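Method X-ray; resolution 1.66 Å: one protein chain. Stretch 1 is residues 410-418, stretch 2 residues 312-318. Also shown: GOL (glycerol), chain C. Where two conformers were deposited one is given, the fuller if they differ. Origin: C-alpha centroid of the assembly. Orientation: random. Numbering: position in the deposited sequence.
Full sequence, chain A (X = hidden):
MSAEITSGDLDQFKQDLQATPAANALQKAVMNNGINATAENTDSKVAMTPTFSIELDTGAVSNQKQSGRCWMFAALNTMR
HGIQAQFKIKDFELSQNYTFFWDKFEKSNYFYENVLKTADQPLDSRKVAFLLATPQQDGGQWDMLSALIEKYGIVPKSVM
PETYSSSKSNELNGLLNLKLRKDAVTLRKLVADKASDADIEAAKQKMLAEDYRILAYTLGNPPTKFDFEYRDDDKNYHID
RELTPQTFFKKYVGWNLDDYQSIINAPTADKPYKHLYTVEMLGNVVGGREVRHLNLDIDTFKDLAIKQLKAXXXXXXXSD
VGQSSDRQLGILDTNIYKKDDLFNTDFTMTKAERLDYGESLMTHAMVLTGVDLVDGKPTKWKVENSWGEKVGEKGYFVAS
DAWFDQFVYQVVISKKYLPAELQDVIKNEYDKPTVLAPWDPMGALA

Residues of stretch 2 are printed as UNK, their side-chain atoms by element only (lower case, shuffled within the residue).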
# COMPACT_ATOMS: atom_id res chain seq x y z
N GLN A 410 0.38 40.43 4.32
CA GLN A 410 0.42 40.82 5.72
C GLN A 410 1.65 40.28 6.42
O GLN A 410 2.07 39.15 6.15
CB GLN A 410 -0.76 40.21 6.43
CG GLN A 410 -2.12 40.64 5.98
CD GLN A 410 -3.13 40.02 6.89
OE1 GLN A 410 -4.36 40.24 6.78
NE2 GLN A 410 -2.62 39.20 7.79
N VAL A 411 2.22 41.10 7.31
CA VAL A 411 3.27 40.66 8.23
C VAL A 411 2.90 41.30 9.61
O VAL A 411 2.19 42.30 9.64
CB VAL A 411 4.70 41.10 7.90
CG1 VAL A 411 5.28 40.26 6.77
CG2 VAL A 411 4.77 42.58 7.54
N VAL A 412 3.24 40.60 10.68
CA VAL A 412 3.07 41.12 12.01
C VAL A 412 4.43 41.50 12.54
O VAL A 412 5.36 40.69 12.67
CB VAL A 412 2.33 40.15 12.93
CG1 VAL A 412 2.24 40.68 14.34
CG2 VAL A 412 0.95 39.85 12.43
N ILE A 413 4.60 42.81 12.82
CA ILE A 413 5.87 43.39 13.25
C ILE A 413 5.80 44.00 14.68
O ILE A 413 4.77 44.62 14.98
CB ILE A 413 6.30 44.45 12.24
CG1 ILE A 413 6.48 43.77 10.82
CG2 ILE A 413 7.56 45.11 12.66
CD1 ILE A 413 7.62 42.82 10.73
N SER A 414 6.85 43.81 15.50
CA SER A 414 6.93 44.51 16.80
C SER A 414 7.09 45.99 16.54
O SER A 414 7.92 46.42 15.74
CB SER A 414 8.02 44.08 17.76
OG SER A 414 8.17 42.72 17.83
N LYS A 415 6.21 46.73 17.18
CA LYS A 415 6.09 48.19 17.07
C LYS A 415 7.43 48.93 17.23
O LYS A 415 7.66 49.98 16.61
CB LYS A 415 5.02 48.70 18.04
CG LYS A 415 3.59 48.47 17.60
CD LYS A 415 2.61 48.88 18.72
CE LYS A 415 1.24 48.57 18.34
NZ LYS A 415 0.27 48.83 19.43
N LYS A 416 8.31 48.38 18.07
CA LYS A 416 9.59 48.99 18.29
C LYS A 416 10.49 49.08 17.04
O LYS A 416 11.47 49.80 17.05
CB LYS A 416 10.35 48.22 19.34
CG LYS A 416 10.76 46.84 18.92
CD LYS A 416 11.21 46.11 20.16
CE LYS A 416 11.84 44.80 19.83
NZ LYS A 416 12.59 44.38 21.06
N TYR A 417 10.19 48.31 15.98
CA TYR A 417 10.97 48.36 14.75
C TYR A 417 10.43 49.42 13.84
O TYR A 417 11.07 49.72 12.84
CB TYR A 417 10.89 46.99 14.03
CG TYR A 417 11.49 45.90 14.80
CD1 TYR A 417 12.84 45.98 15.23
CD2 TYR A 417 10.76 44.79 15.12
CE1 TYR A 417 13.41 44.96 15.97
CE2 TYR A 417 11.30 43.77 15.87
CZ TYR A 417 12.62 43.86 16.29
OH TYR A 417 13.15 42.87 17.05
N LEU A 418 9.26 49.99 14.18
CA LEU A 418 8.60 51.00 13.36
C LEU A 418 9.17 52.41 13.60
O LEU A 418 9.37 52.78 14.73
CB LEU A 418 7.13 51.07 13.69
CG LEU A 418 6.17 49.92 13.38
CD1 LEU A 418 4.71 50.31 13.66
CD2 LEU A 418 6.31 49.63 11.94
N UNK A 312 16.62 38.32 15.23
CA UNK A 312 16.48 36.98 15.73
C UNK A 312 15.03 36.60 16.00
O UNK A 312 14.75 35.60 16.65
N UNK A 313 14.07 37.32 15.42
CA UNK A 313 12.67 37.02 15.69
C UNK A 313 11.96 36.70 14.36
O UNK A 313 12.07 37.44 13.37
o UNK A 313 12.80 40.44 19.19
c UNK A 313 12.00 38.24 16.27
c UNK A 313 12.28 40.08 18.11
o UNK A 313 11.60 40.90 17.42
c UNK A 313 12.56 38.62 17.67
N UNK A 314 11.21 35.62 14.41
CA UNK A 314 10.37 35.14 13.31
C UNK A 314 9.16 36.04 13.05
O UNK A 314 8.76 36.90 13.88
c UNK A 314 9.99 33.66 13.60
o UNK A 314 9.09 33.50 14.67
N UNK A 315 8.61 35.94 11.88
CA UNK A 315 7.59 36.90 11.49
C UNK A 315 6.33 36.19 10.93
O UNK A 315 6.42 35.54 9.87
c UNK A 315 9.41 38.64 10.84
c UNK A 315 7.13 38.88 9.95
c UNK A 315 8.15 37.88 10.40
N UNK A 316 5.20 36.32 11.61
CA UNK A 316 3.96 35.79 11.11
C UNK A 316 3.58 36.59 9.86
O UNK A 316 3.73 37.83 9.81
c UNK A 316 0.30 37.00 10.26
c UNK A 316 1.53 35.41 11.97
c UNK A 316 -0.93 37.24 9.71
c UNK A 316 1.00 34.36 12.59
c UNK A 316 -2.03 36.42 9.95
c UNK A 316 0.41 35.98 11.21
c UNK A 316 -0.69 35.14 11.41
n UNK A 316 -0.29 34.17 12.28
c UNK A 316 2.86 35.98 12.16
c UNK A 316 -1.91 35.34 10.81
N UNK A 317 3.19 35.83 8.82
CA UNK A 317 2.74 36.45 7.56
C UNK A 317 1.61 35.75 6.87
O UNK A 317 1.47 34.54 6.99
c UNK A 317 3.93 36.65 6.55
c UNK A 317 4.46 34.20 3.70
c UNK A 317 5.46 33.32 5.69
c UNK A 317 4.33 35.43 5.77
c UNK A 317 5.09 34.45 6.36
c UNK A 317 5.19 33.21 4.35
c UNK A 317 4.00 35.32 4.43
N UNK A 318 0.81 36.56 6.14
CA UNK A 318 -0.33 36.16 5.37
C UNK A 318 -0.10 36.31 3.88
O UNK A 318 0.41 37.30 3.43
C1 GOL C . 6.00 37.64 17.13
O1 GOL C . 7.07 38.18 17.93
C2 GOL C . 5.49 38.62 16.08
O2 GOL C . 6.43 39.63 15.69
C3 GOL C . 4.81 37.86 14.94
O3 GOL C . 5.18 38.18 13.62
O HOH W 1 8.99 40.43 17.26

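Position 312 has no side-chain atoms, which makes it glycine, and it touches nothing on stretch 1. G312 is the first residue beyond a helix, in a Schellman motif, with phi at 93°; a CB here would be jammed against the carbonyl oxygen of the residue before, reason enough for glycine.

Position 313 carries three carbons in a row, the third bearing two oxygens, and its end reaches the phenol of Y417. Three carbons ending in a carboxylate make glutamate; aspartate would have only two. With chi1 m and chi2 t, the chain brings OE1 of E313 to OH of Y417, which donates it a hydrogen bond of 2.5 Å. That oxygen lies at the edge of the tyrosine ring, near its plane, where a phenol can offer its proton. OE1 of E313 also accepts from a water at 2.7 Å, and the same water is 2.5 Å from OG of S414, so it bridges the two stretches. NZ of K416 stands 4.4 Å from OE2 of E313, an opposite charge too distant for a salt bridge.

Position 314 has one carbon followed by one oxygen, out of reach of stretch 1: serine. The hydroxyl of S314 suits a partly exposed place.

At 315 a single carbon bears two more, and these carbons approach V411 and I413; the branched pattern is that of valine. CG1 of V315 lies 3.9 Å from CB of V411 and 4.0 Å from CD1 of I413, a compact apolar filling for a buried site.

Position 316 has one carbon and then fused five- and six-membered rings holding eight carbons and one nitrogen. The rings lie beside Q410 and V412; the residue is tryptophan. CE3 of W316 packs 3.6 Å from CG2 of V412, while NE2 of Q410 meets the ring edge 3.2 Å from CZ3 of W316. The broad indole thus spans two side chains, and its NE1 is satisfied elsewhere in the structure.

Position 317 shows one carbon, close to V411, and a six-carbon ring: phenylalanine. CB of F317 rests 3.9 Å from CG1 of V411, while the end of the side chain leads away. The site is buried, which suits an apolar aromatic side chain whose base meets V411 on the same face of the sheet.

Position 318, again without side-chain atoms, is glycine. A CB on G318 would sit tightly, 3.2 Å from NE2 of Q410.

The contact is an antiparallel strand pairing. N of G318 donates to O of Q410 at 2.9 Å, N of Q410 to O of G318 at 3.3 Å, and N of V412 to O of W316 at 2.9 Å. Beyond this, a glycerol takes over: its O3 accepts from N of W316 and donates to O of V412, both at 2.7 Å, bridging the backbones where direct pairing stops. Apolar packing and the tyrosine–glutamate bond complete the join.

Stretch 2 312-318: GESVWFG
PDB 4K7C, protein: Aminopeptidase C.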